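Local structure of ParB-like N-terminal domain-containing protein (Pyrococcus furiosus, 1VK1) at residues A[30-35]-A[70-75]. The protein is of unknown function but, with its ParB-like N-terminal domain and SerK-like C-terminal domain, probably binds ATP and may act as a kinase or nuclease. Sequence-based numbering, arbitrary orientation.
With NA (sodium ion), chain C; PO4 (phosphate ion), chain B.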
loop_
_atom_site.group_PDB
_atom_site.type_symbol
_atom_site.label_atom_id
_atom_site.label_comp_id
_atom_site.label_asym_id
_atom_site.label_seq_id
_atom_site.Cartn_x
_atom_site.Cartn_y
_atom_site.Cartn_z
ATOM N N GLU A 30 4.676 3.289 -4.630
ATOM C CA GLU A 30 4.038 3.882 -3.483
ATOM C C GLU A 30 5.009 3.976 -2.328
ATOM O O GLU A 30 6.009 3.247 -2.290
ATOM C CB GLU A 30 2.717 3.146 -3.105
ATOM C CG GLU A 30 2.875 1.729 -2.595
ATOM C CD GLU A 30 1.575 0.951 -2.486
ATOM O OE1 GLU A 30 0.525 1.427 -2.907
ATOM O OE2 GLU A 30 1.601 -0.185 -1.956
ATOM N N GLN A 31 4.710 4.882 -1.397
ATOM C CA GLN A 31 5.474 5.108 -0.187
ATOM C C GLN A 31 5.203 4.004 0.841
ATOM O O GLN A 31 4.307 3.183 0.668
ATOM C CB GLN A 31 5.098 6.474 0.379
ATOM C CG GLN A 31 5.557 7.656 -0.484
ATOM C CD GLN A 31 5.096 8.971 0.064
ATOM O OE1 GLN A 31 3.972 9.085 0.569
ATOM N NE2 GLN A 31 5.948 9.987 -0.050
ATOM N N LEU A 32 5.973 4.032 1.922
ATOM C CA LEU A 32 5.925 3.008 2.959
ATOM C C LEU A 32 5.187 3.456 4.207
ATOM O O LEU A 32 5.103 4.649 4.497
ATOM C CB LEU A 32 7.333 2.598 3.351
ATOM C CG LEU A 32 8.251 2.214 2.219
ATOM C CD1 LEU A 32 9.629 1.896 2.800
ATOM C CD2 LEU A 32 7.711 1.044 1.410
ATOM N N VAL A 33 4.700 2.464 4.952
ATOM C CA VAL A 33 4.180 2.627 6.325
ATOM C C VAL A 33 5.285 2.161 7.278
ATOM O O VAL A 33 5.779 1.025 7.162
ATOM C CB VAL A 33 2.933 1.779 6.545
ATOM C CG1 VAL A 33 2.398 1.972 7.957
ATOM C CG2 VAL A 33 1.871 2.106 5.504
ATOM N N GLN A 34 5.725 3.028 8.186
ATOM C CA GLN A 34 6.862 2.689 9.042
ATOM C C GLN A 34 6.646 1.375 9.806
ATOM O O GLN A 34 7.552 0.539 9.879
ATOM C CB GLN A 34 7.183 3.831 10.018
ATOM C CG GLN A 34 8.413 3.556 10.873
ATOM C CD GLN A 34 8.840 4.731 11.732
ATOM O OE1 GLN A 34 8.435 5.867 11.495
ATOM N NE2 GLN A 34 9.683 4.458 12.719
ATOM N N ARG A 35 5.455 1.174 10.350
ATOM C CA ARG A 35 5.196 -0.028 11.115
ATOM C C ARG A 35 5.329 -1.274 10.258
ATOM O O ARG A 35 5.852 -2.292 10.703
ATOM C CB ARG A 35 3.812 0.034 11.749
ATOM C CG ARG A 35 3.484 -1.156 12.645
ATOM C CD ARG A 35 2.195 -0.973 13.417
ATOM N NE ARG A 35 2.171 0.239 14.228
ATOM C CZ ARG A 35 2.828 0.416 15.360
ATOM N NH1 ARG A 35 3.581 -0.554 15.881
ATOM N NH2 ARG A 35 2.725 1.561 16.011
ATOM N N GLY A 70 5.011 -5.815 -2.859
ATOM C CA GLY A 70 6.197 -6.081 -2.049
ATOM C C GLY A 70 7.078 -4.886 -1.741
ATOM O O GLY A 70 8.265 -5.053 -1.490
ATOM N N HIS A 71 6.522 -3.682 -1.680
ATOM C CA HIS A 71 7.313 -2.502 -1.356
ATOM C C HIS A 71 8.031 -2.612 -0.023
ATOM O O HIS A 71 9.197 -2.253 0.085
ATOM C CB HIS A 71 6.449 -1.227 -1.352
ATOM C CG HIS A 71 5.951 -0.832 -2.700
ATOM N ND1 HIS A 71 4.823 -1.385 -3.277
ATOM C CD2 HIS A 71 6.442 0.051 -3.604
ATOM C CE1 HIS A 71 4.654 -0.837 -4.475
ATOM N NE2 HIS A 71 5.628 0.017 -4.703
ATOM N N HIS A 72 7.343 -3.092 1.006
ATOM C CA HIS A 72 7.945 -3.176 2.326
ATOM C C HIS A 72 9.003 -4.257 2.388
ATOM O O HIS A 72 10.030 -4.078 3.069
ATOM C CB HIS A 72 6.879 -3.321 3.412
ATOM C CG HIS A 72 5.992 -2.123 3.514
ATOM N ND1 HIS A 72 4.884 -1.947 2.719
ATOM C CD2 HIS A 72 6.090 -1.018 4.281
ATOM C CE1 HIS A 72 4.329 -0.783 3.027
ATOM N NE2 HIS A 72 5.040 -0.205 3.971
ATOM N N ARG A 73 8.783 -5.360 1.677
ATOM C CA ARG A 73 9.786 -6.422 1.551
ATOM C C ARG A 73 11.040 -5.952 0.829
ATOM O O ARG A 73 12.162 -6.153 1.302
ATOM C CB ARG A 73 9.169 -7.636 0.836
ATOM C CG ARG A 73 8.004 -8.242 1.632
ATOM C CD ARG A 73 7.463 -9.575 1.158
ATOM N NE ARG A 73 6.922 -9.666 -0.170
ATOM C CZ ARG A 73 5.679 -9.315 -0.564
ATOM N NH1 ARG A 73 4.815 -8.697 0.240
ATOM N NH2 ARG A 73 5.338 -9.553 -1.800
ATOM N N TRP A 74 10.864 -5.266 -0.297
ATOM C CA TRP A 74 11.985 -4.694 -1.042
ATOM C C TRP A 74 12.757 -3.689 -0.206
ATOM O O TRP A 74 13.988 -3.765 -0.095
ATOM C CB TRP A 74 11.446 -4.039 -2.335
ATOM C CG TRP A 74 12.350 -3.068 -3.007
ATOM C CD1 TRP A 74 13.386 -3.342 -3.851
ATOM C CD2 TRP A 74 12.225 -1.647 -2.978
ATOM N NE1 TRP A 74 13.938 -2.163 -4.310
ATOM C CE2 TRP A 74 13.236 -1.114 -3.789
ATOM C CE3 TRP A 74 11.338 -0.755 -2.346
ATOM C CZ2 TRP A 74 13.383 0.273 -3.985
ATOM C CZ3 TRP A 74 11.494 0.598 -2.530
ATOM C CH2 TRP A 74 12.501 1.095 -3.345
ATOM N N ALA A 75 12.047 -2.761 0.417
ATOM C CA ALA A 75 12.698 -1.717 1.174
ATOM C C ALA A 75 13.382 -2.290 2.417
ATOM O O ALA A 75 14.471 -1.847 2.790
ATOM C CB ALA A 75 11.693 -0.628 1.561
HETATM NA NA NA C . 0.130 -1.583 -2.996
HETATM P P PO4 B . 3.250 -3.141 -0.394
HETATM O O1 PO4 B . 3.099 -1.514 -0.306
HETATM O O2 PO4 B . 4.406 -3.498 0.627
HETATM O O3 PO4 B . 1.954 -3.738 0.028
HETATM O O4 PO4 B . 3.647 -3.510 -1.810
HETATM O O HOH W 1 -0.312 -3.393 -1.340
HETATM O O HOH W 2 1.712 -2.884 -3.803
#
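Phosphate O4 takes hydrogen bonds from Gly70 N, His71 N and His71 ND1, the last at 2.8 Å, and a fourth from a water bound to sodium. Phosphate O2 is gripped by His72 N and by His72 ND1 at 2.6 Å, so the first turn of helix 71-80 holds the phosphate through backbone N-H groups and two imidazoles. With ND1 donating, His72 NE2 accepts a hydrogen bond from Val33 N at 2.9 Å, nearly straight (167°) and in the ring plane; phosphate and backbone thus fix the ring's rotation. Leu32 CD2 sits over one face of the His72 ring, 3.9 Å from its centroid, while CD1 packs tightly on Ala75 CB. Glu30 CG, between the backbone N and carbonyl carbon (chi1 67°), lies over the His71 ring, 3.7 Å from its centroid; the extended chain then brings OE2 to sodium at 2.3 Å, also bound by Thr223. The phosphate, probably from the crystallisation liquor, occupies the Gly70-His71-His72-Arg73 turn, consistent with a nucleotide phosphate site as in ParB-like domains. His29 N donates to His71 NE2, and Leu37 of helix 34-47 packs on His72 and Ala75, joining that helix to helix 71-80, which follows edge strand 65-67 of the mixed sheet.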